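Long-range contact in citrinin polyketide synthase (Monascus purpureus, PDB 5MPT), which builds the polyketide precursor of the mycotoxin citrinin, the part described here being its C-methyltransferase domain: residues Leu294-Leu305 and His349-Tyr359. Sequence-based numbering, arbitrary orientation.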
# COMPACT_ATOMS: atom_id res chain seq x y z
N LEU A 294 5.48 10.93 9.99
CA LEU A 294 4.12 11.14 9.51
C LEU A 294 3.62 12.53 9.83
O LEU A 294 2.86 13.12 9.04
CB LEU A 294 3.19 10.08 10.10
CG LEU A 294 3.48 8.65 9.65
CD1 LEU A 294 2.40 7.72 10.19
CD2 LEU A 294 3.56 8.51 8.11
N GLU A 295 4.01 13.08 10.98
CA GLU A 295 3.64 14.47 11.31
C GLU A 295 4.17 15.44 10.27
O GLU A 295 3.43 16.32 9.78
CB GLU A 295 4.20 14.85 12.68
CG GLU A 295 3.45 14.27 13.86
CD GLU A 295 3.89 14.86 15.18
OE1 GLU A 295 4.46 15.98 15.17
OE2 GLU A 295 3.67 14.21 16.22
N ILE A 296 5.44 15.34 9.94
CA ILE A 296 6.03 16.23 8.94
C ILE A 296 5.35 16.05 7.60
O ILE A 296 4.98 17.03 6.94
CB ILE A 296 7.56 15.99 8.86
CG1 ILE A 296 8.22 16.43 10.15
CG2 ILE A 296 8.16 16.68 7.65
CD1 ILE A 296 9.71 16.08 10.22
N SER A 297 5.13 14.80 7.18
CA SER A 297 4.54 14.58 5.87
C SER A 297 3.11 15.10 5.80
O SER A 297 2.72 15.75 4.82
CB SER A 297 4.57 13.11 5.52
OG SER A 297 5.91 12.71 5.36
N THR A 298 2.29 14.82 6.82
CA THR A 298 0.90 15.21 6.74
C THR A 298 0.77 16.71 6.96
O THR A 298 -0.17 17.32 6.45
CB THR A 298 0.03 14.40 7.72
OG1 THR A 298 0.45 14.63 9.06
CG2 THR A 298 0.04 12.85 7.41
N ARG A 299 1.69 17.32 7.70
CA ARG A 299 1.70 18.77 7.82
C ARG A 299 2.02 19.42 6.48
O ARG A 299 1.36 20.38 6.07
CB ARG A 299 2.71 19.21 8.89
CG ARG A 299 2.65 20.71 9.20
CD ARG A 299 3.56 21.09 10.35
NE ARG A 299 3.04 20.68 11.65
CZ ARG A 299 3.57 19.73 12.43
NH1 ARG A 299 4.65 19.06 12.05
NH2 ARG A 299 3.01 19.45 13.60
N ASN A 300 3.03 18.90 5.78
CA ASN A 300 3.33 19.38 4.44
C ASN A 300 2.09 19.30 3.55
O ASN A 300 1.75 20.25 2.84
CB ASN A 300 4.46 18.57 3.82
CG ASN A 300 5.79 18.77 4.52
OD1 ASN A 300 6.03 19.78 5.18
ND2 ASN A 300 6.68 17.81 4.35
N ILE A 301 1.42 18.14 3.56
CA ILE A 301 0.21 17.97 2.77
C ILE A 301 -0.84 18.99 3.17
O ILE A 301 -1.50 19.60 2.31
CB ILE A 301 -0.29 16.52 2.93
CG1 ILE A 301 0.73 15.59 2.24
CG2 ILE A 301 -1.70 16.42 2.44
CD1 ILE A 301 0.53 14.10 2.52
N HIS A 302 -1.01 19.21 4.47
CA HIS A 302 -1.99 20.19 4.93
C HIS A 302 -1.77 21.54 4.28
O HIS A 302 -2.73 22.21 3.87
CB HIS A 302 -1.94 20.32 6.45
CG HIS A 302 -3.08 21.08 7.02
ND1 HIS A 302 -3.05 22.44 7.22
CD2 HIS A 302 -4.30 20.66 7.44
CE1 HIS A 302 -4.21 22.83 7.73
NE2 HIS A 302 -4.99 21.77 7.86
N ARG A 303 -0.52 21.97 4.17
CA ARG A 303 -0.23 23.32 3.70
C ARG A 303 -0.52 23.47 2.22
O ARG A 303 -0.77 24.57 1.75
CB ARG A 303 1.24 23.64 4.03
CG ARG A 303 1.69 25.09 3.71
CD ARG A 303 0.83 26.16 4.39
NE ARG A 303 0.88 26.09 5.85
CZ ARG A 303 1.40 27.02 6.65
NH1 ARG A 303 1.92 28.14 6.15
NH2 ARG A 303 1.40 26.83 7.96
N ILE A 304 -0.49 22.36 1.48
CA ILE A 304 -0.82 22.36 0.06
C ILE A 304 -2.33 22.40 -0.17
O ILE A 304 -2.78 22.79 -1.25
CB ILE A 304 -0.17 21.13 -0.60
CG1 ILE A 304 1.37 21.25 -0.52
CG2 ILE A 304 -0.57 20.97 -2.05
CD1 ILE A 304 2.11 19.94 -0.80
N LEU A 305 -3.11 22.05 0.84
CA LEU A 305 -4.56 22.05 0.70
C LEU A 305 -5.11 23.45 0.84
O LEU A 305 -4.67 24.22 1.71
CB LEU A 305 -5.24 21.17 1.74
CG LEU A 305 -5.01 19.67 1.57
CD1 LEU A 305 -5.60 18.87 2.71
CD2 LEU A 305 -5.60 19.19 0.25
N HIS A 349 -4.12 5.67 14.72
CA HIS A 349 -2.85 6.40 14.77
C HIS A 349 -2.82 7.50 13.74
O HIS A 349 -2.35 8.61 14.01
CB HIS A 349 -1.69 5.43 14.54
CG HIS A 349 -0.35 6.11 14.52
ND1 HIS A 349 0.28 6.53 15.67
CD2 HIS A 349 0.46 6.44 13.49
CE1 HIS A 349 1.43 7.09 15.34
NE2 HIS A 349 1.57 7.04 14.03
N TRP A 350 -3.25 7.19 12.52
CA TRP A 350 -3.33 8.22 11.50
C TRP A 350 -4.16 9.40 11.98
O TRP A 350 -3.78 10.55 11.77
CB TRP A 350 -3.92 7.64 10.22
CG TRP A 350 -2.98 6.81 9.43
CD1 TRP A 350 -2.93 5.46 9.37
CD2 TRP A 350 -1.95 7.30 8.57
NE1 TRP A 350 -1.93 5.07 8.51
CE2 TRP A 350 -1.30 6.18 8.03
CE3 TRP A 350 -1.50 8.58 8.23
CZ2 TRP A 350 -0.23 6.31 7.14
CZ3 TRP A 350 -0.44 8.69 7.35
CH2 TRP A 350 0.18 7.58 6.82
N LYS A 351 -5.29 9.14 12.64
CA LYS A 351 -6.10 10.25 13.14
C LYS A 351 -5.31 11.08 14.15
O LYS A 351 -5.38 12.32 14.13
CB LYS A 351 -7.39 9.71 13.77
CG LYS A 351 -8.30 10.76 14.37
CD LYS A 351 -9.54 10.09 14.94
CE LYS A 351 -10.52 11.09 15.60
NZ LYS A 351 -11.50 11.65 14.65
N LYS A 352 -4.56 10.42 15.03
CA LYS A 352 -3.76 11.15 16.01
C LYS A 352 -2.80 12.10 15.32
O LYS A 352 -2.74 13.29 15.65
CB LYS A 352 -3.00 10.17 16.89
CG LYS A 352 -2.34 10.83 18.11
CD LYS A 352 -1.43 9.87 18.87
CE LYS A 352 -0.13 9.59 18.11
NZ LYS A 352 0.78 8.66 18.84
N ILE A 353 -2.04 11.60 14.35
CA ILE A 353 -1.11 12.45 13.62
C ILE A 353 -1.86 13.59 12.95
O ILE A 353 -1.50 14.76 13.10
CB ILE A 353 -0.33 11.63 12.57
CG1 ILE A 353 0.45 10.49 13.23
CG2 ILE A 353 0.56 12.54 11.74
CD1 ILE A 353 1.58 10.92 14.09
N LEU A 354 -2.89 13.24 12.18
CA LEU A 354 -3.61 14.21 11.36
C LEU A 354 -4.19 15.33 12.21
O LEU A 354 -4.07 16.51 11.87
CB LEU A 354 -4.70 13.50 10.58
CG LEU A 354 -4.18 12.59 9.48
CD1 LEU A 354 -5.24 11.59 9.07
CD2 LEU A 354 -3.76 13.43 8.29
N THR A 355 -4.78 14.97 13.35
CA THR A 355 -5.35 15.98 14.23
C THR A 355 -4.27 16.90 14.78
O THR A 355 -4.45 18.12 14.88
CB THR A 355 -6.10 15.29 15.36
OG1 THR A 355 -7.18 14.53 14.81
CG2 THR A 355 -6.65 16.29 16.35
N SER A 356 -3.12 16.32 15.14
CA SER A 356 -2.07 17.09 15.78
C SER A 356 -1.44 18.12 14.85
O SER A 356 -0.86 19.09 15.33
CB SER A 356 -0.99 16.14 16.32
OG SER A 356 -0.27 15.52 15.27
N VAL A 357 -1.54 17.94 13.52
CA VAL A 357 -0.93 18.88 12.58
C VAL A 357 -1.95 19.84 11.98
O VAL A 357 -1.60 20.64 11.11
CB VAL A 357 -0.15 18.15 11.48
CG1 VAL A 357 0.87 17.21 12.13
CG2 VAL A 357 -1.05 17.40 10.52
N GLY A 358 -3.21 19.79 12.40
CA GLY A 358 -4.18 20.81 12.01
C GLY A 358 -5.34 20.33 11.17
O GLY A 358 -6.17 21.17 10.78
N TYR A 359 -5.49 19.05 10.84
CA TYR A 359 -6.68 18.63 10.12
C TYR A 359 -7.88 18.66 11.06
O TYR A 359 -7.76 18.33 12.24
CB TYR A 359 -6.48 17.23 9.55
CG TYR A 359 -5.45 17.11 8.43
CD1 TYR A 359 -4.09 16.95 8.71
CD2 TYR A 359 -5.84 17.21 7.10
CE1 TYR A 359 -3.16 16.83 7.67
CE2 TYR A 359 -4.93 17.09 6.07
CZ TYR A 359 -3.59 16.92 6.36
OH TYR A 359 -2.69 16.81 5.34
O HOH W 1 0.98 22.07 12.64
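Tyr359, Val357 and Leu294 carry the contact of helix 294-304 with helix 349-356 and the residues that follow it; the two helix axes cross at -56°, and both helices pack on the seven-stranded Rossmann-like sheet of the C-methyltransferase domain. The contact illustrates how a polar ring can be set into a largely apolar helix interface. The phenol of Tyr359 lies between Leu354 CD2 on one face and His302 on the other; the imidazole comes edge-on, with its plane at 86° to the phenol and CD2 above the ring centre. His302 CG stands anti to the backbone N (chi1 -168°), which swings the imidazole over the phenol, while its NE2 is hydrogen-bonded to Ala382 O. Tyr359 OH donates to Thr298 O at 2.8 Å, in the carbonyl plane and on a lone pair; the same oxygen also accepts the helical N-H of His302. Tyr359 is reached through a Schellman motif, with Gly358 at positive phi closing helix 349-356.

Two residues before Tyr359, Val357 packs against Thr298 and Arg299: CG2 meets Thr298 OG1 at 3.5 Å, and CG1 sits over one face of the Arg299 guanidinium, near its rim. A water accepts from Arg299 NE and gives a weak bond to Val357 O.

At the other end, Leu294 lays CD1 over the six-membered ring of Trp350 as a CH-pi contact, while CD2 touches CH2; Trp350 also touches catalytic Glu315. Leu294 CB packs on Ile353 CG2, which approaches Thr298 OG1. Thr298 OG1 donates to Leu294 O at 2.8 Å, from the opposite face of the carbonyl plane to Thr298 N.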